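Local coordinates for protein purine nucleoside phosphorylase (Thermus thermophilus, PDB 1ODK) that probably cleaves purine nucleosides with phosphate, releasing the free base and a pentose 1-phosphate, and assembles from six subunits, at residues B[11-16]-B[75-80]; B[26-31]-B[223-228]; B[92-97]-B[169-174]. All blocks are in the same frame, centred on the assembly; numbering follows the deposited sequence.

Contact 1 of 3, residues B[11-16]-B[75-80]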
loop_
_atom_site.group_PDB
_atom_site.type_symbol
_atom_site.label_atom_id
_atom_site.label_comp_id
_atom_site.label_asym_id
_atom_site.label_seq_id
_atom_site.Cartn_x
_atom_site.Cartn_y
_atom_site.Cartn_z
ATOM N N GLY B 11 -23.378 31.422 17.555
ATOM C CA GLY B 11 -23.063 32.508 18.472
ATOM C C GLY B 11 -22.310 32.095 19.730
ATOM O O GLY B 11 -21.657 32.920 20.368
ATOM N N ASP B 12 -22.393 30.818 20.087
ATOM C CA ASP B 12 -21.727 30.304 21.285
ATOM C C ASP B 12 -20.209 30.178 21.196
ATOM O O ASP B 12 -19.515 30.318 22.201
ATOM C CB ASP B 12 -22.270 28.921 21.652
ATOM C CG ASP B 12 -23.722 28.946 22.054
ATOM O OD1 ASP B 12 -24.150 29.941 22.675
ATOM O OD2 ASP B 12 -24.429 27.956 21.762
ATOM N N VAL B 13 -19.702 29.898 20.001
ATOM C CA VAL B 13 -18.270 29.689 19.800
ATOM C C VAL B 13 -17.507 30.901 19.281
ATOM O O VAL B 13 -17.929 31.552 18.330
ATOM C CB VAL B 13 -18.045 28.502 18.832
ATOM C CG1 VAL B 13 -16.557 28.252 18.634
ATOM C CG2 VAL B 13 -18.750 27.254 19.382
ATOM N N ALA B 14 -16.369 31.186 19.905
ATOM C CA ALA B 14 -15.539 32.318 19.504
ATOM C C ALA B 14 -14.679 31.952 18.302
ATOM O O ALA B 14 -14.550 30.779 17.950
ATOM C CB ALA B 14 -14.644 32.748 20.664
ATOM N N GLU B 15 -14.091 32.959 17.668
ATOM C CA GLU B 15 -13.231 32.710 16.520
ATOM C C GLU B 15 -11.955 31.995 16.949
ATOM O O GLU B 15 -11.401 31.195 16.192
ATOM C CB GLU B 15 -12.869 34.023 15.822
ATOM C CG GLU B 15 -13.994 34.618 15.003
ATOM C CD GLU B 15 -13.557 35.843 14.218
ATOM O OE1 GLU B 15 -14.380 36.364 13.437
ATOM O OE2 GLU B 15 -12.398 36.284 14.380
ATOM N N ARG B 16 -11.494 32.294 18.162
ATOM C CA ARG B 16 -10.280 31.695 18.708
ATOM C C ARG B 16 -10.662 30.583 19.675
ATOM O O ARG B 16 -11.425 30.806 20.616
ATOM C CB ARG B 16 -9.449 32.763 19.426
ATOM C CG ARG B 16 -9.043 33.910 18.513
ATOM C CD ARG B 16 -8.296 35.012 19.249
ATOM N NE ARG B 16 -7.839 36.036 18.311
ATOM C CZ ARG B 16 -8.646 36.869 17.661
ATOM N NH1 ARG B 16 -8.140 37.760 16.817
ATOM N NH2 ARG B 16 -9.955 36.826 17.868
ATOM N N GLU B 75 -14.381 19.742 12.561
ATOM C CA GLU B 75 -15.314 19.988 11.459
ATOM C C GLU B 75 -16.529 20.781 11.948
ATOM O O GLU B 75 -16.976 21.729 11.299
ATOM C CB GLU B 75 -15.784 18.657 10.849
ATOM C CG GLU B 75 -14.708 17.905 10.058
ATOM C CD GLU B 75 -14.610 18.353 8.604
ATOM O OE1 GLU B 75 -14.855 19.544 8.315
ATOM O OE2 GLU B 75 -14.273 17.512 7.743
ATOM N N GLU B 76 -17.068 20.388 13.095
ATOM C CA GLU B 76 -18.233 21.069 13.634
ATOM C C GLU B 76 -17.893 22.457 14.181
ATOM O O GLU B 76 -18.678 23.393 14.024
ATOM C CB GLU B 76 -18.903 20.177 14.686
ATOM C CG GLU B 76 -19.539 18.936 14.041
ATOM C CD GLU B 76 -20.188 17.981 15.030
ATOM O OE1 GLU B 76 -20.327 18.330 16.221
ATOM O OE2 GLU B 76 -20.569 16.869 14.603
ATOM N N LEU B 77 -16.718 22.600 14.788
ATOM C CA LEU B 77 -16.290 23.896 15.315
ATOM C C LEU B 77 -16.160 24.925 14.191
ATOM O O LEU B 77 -16.509 26.094 14.367
ATOM C CB LEU B 77 -14.947 23.773 16.046
ATOM C CG LEU B 77 -14.987 23.208 17.467
ATOM C CD1 LEU B 77 -13.575 23.147 18.027
ATOM C CD2 LEU B 77 -15.870 24.092 18.352
ATOM N N VAL B 78 -15.655 24.487 13.038
ATOM C CA VAL B 78 -15.494 25.374 11.894
ATOM C C VAL B 78 -16.868 25.838 11.411
ATOM O O VAL B 78 -17.048 27.004 11.049
ATOM C CB VAL B 78 -14.743 24.673 10.736
ATOM C CG1 VAL B 78 -14.829 25.515 9.464
ATOM C CG2 VAL B 78 -13.285 24.474 11.120
ATOM N N ARG B 79 -17.834 24.926 11.416
ATOM C CA ARG B 79 -19.188 25.270 11.007
ATOM C C ARG B 79 -19.775 26.269 11.999
ATOM O O ARG B 79 -20.611 27.093 11.641
ATOM C CB ARG B 79 -20.073 24.021 10.952
ATOM C CG ARG B 79 -19.838 23.130 9.740
ATOM C CD ARG B 79 -19.971 23.925 8.448
ATOM N NE ARG B 79 -20.630 23.168 7.384
ATOM C CZ ARG B 79 -21.930 22.882 7.363
ATOM N NH1 ARG B 79 -22.721 23.289 8.349
ATOM N NH2 ARG B 79 -22.442 22.200 6.348
ATOM N N LEU B 80 -19.318 26.196 13.246
ATOM C CA LEU B 80 -19.799 27.086 14.297
ATOM C C LEU B 80 -19.079 28.432 14.324
ATOM O O LEU B 80 -19.369 29.273 15.172
ATOM C CB LEU B 80 -19.677 26.398 15.664
ATOM C CG LEU B 80 -20.643 25.231 15.896
ATOM C CD1 LEU B 80 -20.274 24.470 17.165
ATOM C CD2 LEU B 80 -22.070 25.774 15.983
#

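Contact 2 of 3, residues B[26-31]-B[223-228]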
loop_
_atom_site.group_PDB
_atom_site.type_symbol
_atom_site.label_atom_id
_atom_site.label_comp_id
_atom_site.label_asym_id
_atom_site.label_seq_id
_atom_site.Cartn_x
_atom_site.Cartn_y
_atom_site.Cartn_z
ATOM N N ALA B 26 -10.394 20.984 29.980
ATOM C CA ALA B 26 -11.125 22.083 29.355
ATOM C C ALA B 26 -11.782 22.921 30.450
ATOM O O ALA B 26 -11.709 24.152 30.436
ATOM C CB ALA B 26 -12.189 21.541 28.411
ATOM N N GLU B 27 -12.428 22.244 31.395
ATOM C CA GLU B 27 -13.101 22.920 32.502
ATOM C C GLU B 27 -12.107 23.739 33.321
ATOM O O GLU B 27 -12.369 24.895 33.657
ATOM C CB GLU B 27 -13.787 21.895 33.405
ATOM C CG GLU B 27 -14.446 22.494 34.636
ATOM C CD GLU B 27 -15.124 21.445 35.490
ATOM O OE1 GLU B 27 -14.442 20.491 35.921
ATOM O OE2 GLU B 27 -16.343 21.573 35.726
ATOM N N TRP B 28 -10.965 23.134 33.636
ATOM C CA TRP B 28 -9.932 23.808 34.413
ATOM C C TRP B 28 -9.428 25.063 33.702
ATOM O O TRP B 28 -9.221 26.106 34.328
ATOM C CB TRP B 28 -8.756 22.863 34.662
ATOM C CG TRP B 28 -7.623 23.521 35.367
ATOM C CD1 TRP B 28 -7.525 23.780 36.702
ATOM C CD2 TRP B 28 -6.435 24.051 34.764
ATOM N NE1 TRP B 28 -6.345 24.441 36.970
ATOM C CE2 TRP B 28 -5.660 24.619 35.796
ATOM C CE3 TRP B 28 -5.953 24.101 33.448
ATOM C CZ2 TRP B 28 -4.425 25.232 35.556
ATOM C CZ3 TRP B 28 -4.724 24.709 33.209
ATOM C CH2 TRP B 28 -3.975 25.266 34.260
ATOM N N ILE B 29 -9.228 24.957 32.392
ATOM C CA ILE B 29 -8.749 26.087 31.603
ATOM C C ILE B 29 -9.759 27.232 31.624
ATOM O O ILE B 29 -9.405 28.384 31.864
ATOM C CB ILE B 29 -8.513 25.689 30.124
ATOM C CG1 ILE B 29 -7.370 24.679 30.019
ATOM C CG2 ILE B 29 -8.200 26.926 29.294
ATOM C CD1 ILE B 29 -7.219 24.104 28.621
ATOM N N ALA B 30 -11.017 26.907 31.359
ATOM C CA ALA B 30 -12.065 27.913 31.331
ATOM C C ALA B 30 -12.190 28.655 32.658
ATOM O O ALA B 30 -12.199 29.884 32.694
ATOM C CB ALA B 30 -13.395 27.265 30.964
ATOM N N LYS B 31 -12.277 27.903 33.749
ATOM C CA LYS B 31 -12.420 28.493 35.074
ATOM C C LYS B 31 -11.179 29.230 35.568
ATOM O O LYS B 31 -11.289 30.240 36.266
ATOM C CB LYS B 31 -12.810 27.405 36.081
ATOM C CG LYS B 31 -14.242 26.915 35.909
ATOM C CD LYS B 31 -14.557 25.722 36.797
ATOM C CE LYS B 31 -16.065 25.521 36.917
ATOM N NZ LYS B 31 -16.734 25.506 35.585
ATOM N N ARG B 223 1.700 25.912 31.759
ATOM C CA ARG B 223 2.603 26.655 30.883
ATOM C C ARG B 223 2.133 26.609 29.435
ATOM O O ARG B 223 2.132 27.619 28.728
ATOM C CB ARG B 223 4.013 26.071 30.970
ATOM C CG ARG B 223 4.642 26.141 32.352
ATOM C CD ARG B 223 5.957 25.375 32.385
ATOM N NE ARG B 223 6.658 25.555 33.653
ATOM C CZ ARG B 223 7.847 25.034 33.927
ATOM N NH1 ARG B 223 8.473 24.296 33.019
ATOM N NH2 ARG B 223 8.413 25.257 35.106
ATOM N N MET B 224 1.741 25.419 28.997
ATOM C CA MET B 224 1.269 25.220 27.636
ATOM C C MET B 224 0.016 26.054 27.324
ATOM O O MET B 224 -0.091 26.653 26.251
ATOM C CB MET B 224 1.014 23.723 27.427
ATOM C CG MET B 224 -0.103 23.369 26.487
ATOM S SD MET B 224 -0.218 21.583 26.387
ATOM C CE MET B 224 -1.311 21.198 27.743
ATOM N N VAL B 225 -0.928 26.094 28.261
ATOM C CA VAL B 225 -2.162 26.856 28.073
ATOM C C VAL B 225 -1.890 28.361 28.021
ATOM O O VAL B 225 -2.467 29.079 27.201
ATOM C CB VAL B 225 -3.175 26.554 29.205
ATOM C CG1 VAL B 225 -4.399 27.462 29.081
ATOM C CG2 VAL B 225 -3.601 25.086 29.132
ATOM N N GLU B 226 -1.013 28.838 28.900
ATOM C CA GLU B 226 -0.664 30.254 28.925
ATOM C C GLU B 226 -0.051 30.642 27.577
ATOM O O GLU B 226 -0.365 31.697 27.018
ATOM C CB GLU B 226 0.339 30.536 30.046
ATOM C CG GLU B 226 0.733 32.002 30.165
ATOM C CD GLU B 226 1.747 32.252 31.268
ATOM O OE1 GLU B 226 2.050 33.435 31.535
ATOM O OE2 GLU B 226 2.243 31.272 31.863
ATOM N N VAL B 227 0.829 29.791 27.057
ATOM C CA VAL B 227 1.458 30.070 25.768
ATOM C C VAL B 227 0.401 30.122 24.671
ATOM O O VAL B 227 0.386 31.041 23.851
ATOM C CB VAL B 227 2.511 28.995 25.403
ATOM C CG1 VAL B 227 2.953 29.164 23.958
ATOM C CG2 VAL B 227 3.721 29.119 26.325
ATOM N N ALA B 228 -0.493 29.138 24.665
ATOM C CA ALA B 228 -1.540 29.076 23.652
ATOM C C ALA B 228 -2.485 30.278 23.698
ATOM O O ALA B 228 -2.822 30.842 22.660
ATOM C CB ALA B 228 -2.333 27.776 23.797
#

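Contact 3 of 3, residues B[92-97]-B[169-174]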
loop_
_atom_site.group_PDB
_atom_site.type_symbol
_atom_site.label_atom_id
_atom_site.label_comp_id
_atom_site.label_asym_id
_atom_site.label_seq_id
_atom_site.Cartn_x
_atom_site.Cartn_y
_atom_site.Cartn_z
ATOM N N GLY B 92 3.826 11.693 24.591
ATOM C CA GLY B 92 4.807 10.774 25.134
ATOM C C GLY B 92 6.110 10.956 24.383
ATOM O O GLY B 92 6.162 10.772 23.164
ATOM N N ALA B 93 7.160 11.334 25.104
ATOM C CA ALA B 93 8.461 11.561 24.487
ATOM C C ALA B 93 8.986 10.311 23.788
ATOM O O ALA B 93 8.921 9.209 24.332
ATOM C CB ALA B 93 9.462 12.031 25.533
ATOM N N ALA B 94 9.500 10.496 22.575
ATOM C CA ALA B 94 10.060 9.393 21.801
ATOM C C ALA B 94 11.563 9.355 22.053
ATOM O O ALA B 94 12.198 8.311 21.925
ATOM C CB ALA B 94 9.785 9.598 20.314
ATOM N N SER B 95 12.116 10.509 22.415
ATOM C CA SER B 95 13.544 10.643 22.684
ATOM C C SER B 95 13.798 10.719 24.185
ATOM O O SER B 95 12.896 11.024 24.968
ATOM C CB SER B 95 14.087 11.920 22.035
ATOM O OG SER B 95 13.542 12.124 20.742
ATOM N N SER B 96 15.035 10.447 24.580
ATOM C CA SER B 96 15.413 10.509 25.984
ATOM C C SER B 96 15.769 11.955 26.312
ATOM O O SER B 96 15.873 12.334 27.478
ATOM C CB SER B 96 16.624 9.613 26.245
ATOM O OG SER B 96 17.735 10.031 25.469
ATOM N N ASP B 97 15.950 12.759 25.269
ATOM C CA ASP B 97 16.310 14.161 25.434
ATOM C C ASP B 97 15.165 14.986 26.018
ATOM O O ASP B 97 15.400 15.965 26.726
ATOM C CB ASP B 97 16.746 14.751 24.088
ATOM C CG ASP B 97 17.513 16.057 24.241
ATOM O OD1 ASP B 97 17.967 16.603 23.212
ATOM O OD2 ASP B 97 17.663 16.538 25.387
ATOM N N ALA B 169 13.207 4.502 17.033
ATOM C CA ALA B 169 13.449 4.457 15.595
ATOM C C ALA B 169 12.887 5.718 14.939
ATOM O O ALA B 169 13.542 6.336 14.095
ATOM C CB ALA B 169 12.803 3.214 14.985
ATOM N N TRP B 170 11.670 6.095 15.323
ATOM C CA TRP B 170 11.040 7.293 14.773
ATOM C C TRP B 170 11.792 8.565 15.162
ATOM O O TRP B 170 11.843 9.523 14.390
ATOM C CB TRP B 170 9.581 7.393 15.236
ATOM C CG TRP B 170 8.631 6.640 14.351
ATOM C CD1 TRP B 170 7.943 5.498 14.657
ATOM C CD2 TRP B 170 8.290 6.964 12.998
ATOM N NE1 TRP B 170 7.196 5.092 13.576
ATOM C CE2 TRP B 170 7.391 5.975 12.546
ATOM C CE3 TRP B 170 8.659 7.994 12.124
ATOM C CZ2 TRP B 170 6.854 5.985 11.255
ATOM C CZ3 TRP B 170 8.125 8.003 10.836
ATOM C CH2 TRP B 170 7.234 7.004 10.418
ATOM N N ALA B 171 12.375 8.577 16.358
ATOM C CA ALA B 171 13.124 9.746 16.814
ATOM C C ALA B 171 14.317 9.998 15.892
ATOM O O ALA B 171 14.741 11.139 15.714
ATOM C CB ALA B 171 13.603 9.550 18.250
ATOM N N ARG B 172 14.852 8.931 15.307
ATOM C CA ARG B 172 15.987 9.068 14.404
ATOM C C ARG B 172 15.556 9.781 13.129
ATOM O O ARG B 172 16.391 10.214 12.337
ATOM C CB ARG B 172 16.593 7.695 14.080
ATOM C CG ARG B 172 17.285 7.048 15.279
ATOM C CD ARG B 172 18.217 5.916 14.858
ATOM N NE ARG B 172 17.508 4.682 14.529
ATOM C CZ ARG B 172 17.079 3.803 15.431
ATOM N NH1 ARG B 172 17.288 4.017 16.725
ATOM N NH2 ARG B 172 16.443 2.705 15.039
ATOM N N TYR B 173 14.244 9.916 12.945
ATOM C CA TYR B 173 13.704 10.605 11.780
ATOM C C TYR B 173 13.121 11.967 12.166
ATOM O O TYR B 173 12.389 12.582 11.391
ATOM C CB TYR B 173 12.648 9.735 11.095
ATOM C CG TYR B 173 13.261 8.555 10.383
ATOM C CD1 TYR B 173 13.547 8.608 9.020
ATOM C CD2 TYR B 173 13.623 7.406 11.088
ATOM C CE1 TYR B 173 14.183 7.550 8.374
ATOM C CE2 TYR B 173 14.265 6.340 10.453
ATOM C CZ TYR B 173 14.541 6.421 9.096
ATOM O OH TYR B 173 15.191 5.382 8.470
ATOM N N GLY B 174 13.448 12.426 13.372
ATOM C CA GLY B 174 12.985 13.728 13.822
ATOM C C GLY B 174 11.766 13.797 14.726
ATOM O O GLY B 174 11.417 14.885 15.196
#

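Contact 1 of 3, residues B[11-16]-B[75-80]
Val-13 meets Leu-77 and Leu-80 in a small apolar contact between the loop before strand 16-20 and the C-terminal end of helix 67-79, with Leu-80 just after it. The backbone oxygen of Asp-12 accepts a hydrogen bond from Thr-50 OG1, which ties the loop to strand 48-53. Val-13 then sends its CB toward the helix. Its CG1 meets Leu-77, and its CG2 mainly meets Leu-80. Val-13 CG1 lies anti to the backbone N (chi1 -179°) and comes to 4.2 Å from CD2 of Leu-77. CG2, on the branch anti to the carbonyl carbon, touches Leu-80 at two points. Val-13 CG2 lies 3.9 Å from both Leu-80 CD1 and Leu-80 CB. The Val-13 and Leu-80 side chains cross at about a right angle. The valine stem is also close to the backbone, with Val-13 CB 4.0 Å from Leu-80 O. The CA atoms of Val-13 and Leu-80 are 6.3 Å apart. Leu-77 starts less directly: its CB does not aim at the loop, but the end of the side chain comes round to meet it. All three residues are buried, and no hydrogen bond joins the two segments.

Helix 67-79 is the helical arm of a beta-alpha-beta crossover from strand 56-61 to strand 84-93. Strand 16-20 lies between those two strands and is parallel to both. Past Val-13 the loop runs into that sheet. Ala-14 turns its CB away from the helix, and Glu-15 makes backbone hydrogen bonds with Arg-83 and Val-84, just beyond the helix. Arg-16 begins the strand and forms a salt bridge with the terminal carboxylate of Val-235.

Contact 2 of 3, residues B[26-31]-B[223-228]
Ile-29 and Val-225 point their CB atoms at each other from two helices, and their branches pack against each other. Ile-29 CD1 sits 3.8 Å from Val-225 CG2. Ile-29 CG1 lies 3.9 Å from Val-225 CG2. On the other branch, Ile-29 CG2 lies 3.8 Å from Val-225 CG1. CD1 and CG2 of Ile-29 each take one valine methyl, and CG1 is shared by both. The isoleucine fork is set by chi1 -66°, with CG1 anti to the carbonyl carbon and CG2 anti to the backbone N. With an alanine here, Val-225 CG1 would probably lose its partner on helix 23-33, Val-225 CG2 would be left with the tryptophan edge there, and a gap is likely to open between the helices.

Trp-28 adds a lighter touch. Its ring presents an edge to the valine: Trp-28 CZ3 lies 4.2 Å from Val-225 CG2, which is near the ring plane. The same indole also packs on Gln-218, Val-221 and Arg-222, earlier on the valine's helix. Farther out, Ala-26 and Ala-30 pack on Tyr-49 of strand 48-53, and Val-227 on Leu-144 of helix 131-144. The nearest CA atoms are those of Ile-29 and Val-225, 7.5 Å apart. This is plain apolar helix-to-helix packing, joining helix 23-33 to the C-terminal helix 214-233 in the alpha/beta fold of the phosphorylase superfamily.

Contact 3 of 3, residues B[92-97]-B[169-174]
The nearest CA atoms are those of Ala-94 and Ala-171, 5.9 Å apart, where the chain leaving strand 84-93 passes the C-terminal turn of helix 164-171. Ala-171 provides the helix side of the contact with its one methyl. Ala-171 CB lies 3.6 Å from Ser-95 OG, a van der Waals touch. Chi1 of -41° puts Ser-95 OG anti to the carbonyl carbon, where it meets that methyl. Ala-171 CB is also 4.3 Å from Ala-94 CB and 4.1 Å from Ala-94 O. No hydrogen bond crosses between the segments.

Ala-94 is also tied to the sheet, through a backbone hydrogen bond with Leu-176 on strand 175-179. The ring of Trp-170 leads off from the loop and packs on Val-110, Leu-112 and Val-175. A neighbouring subunit reaches the far part of the turn, where its Tyr-125 OH bonds to Tyr-173 O. A type I turn runs from Ala-171 to Gly-174, closed by Gly-174 N to Ala-171 O at 3.0 Å. With Val-175 N bonded to Trp-170 O and Gly-174 at positive phi (98°), this is a Schellman motif ending the helix.

In the fold
The three contacts do not touch one another. Contacts 1 and 2 are the nearest pair, with centres 18 Å apart and nearest atoms about 8 Å. Their segments alternate along the chain. Contact 3 lies on the opposite side of the chain's centre from contact 1, 35 Å between centres. Helix 67-79 of contact 1 leads on to strand 84-93 of contact 3. Contact 2 closes a long loop of chain that holds contact 3. Contact 2 is touched by no other subunit, whereas contacts 1 and 3 border two different neighbours. In related hexameric phosphorylases active sites lie at subunit interfaces; Glu-76 bonds His-5 and, on a neighbouring subunit, Tyr-160, so contact 1 is probably nearer to one.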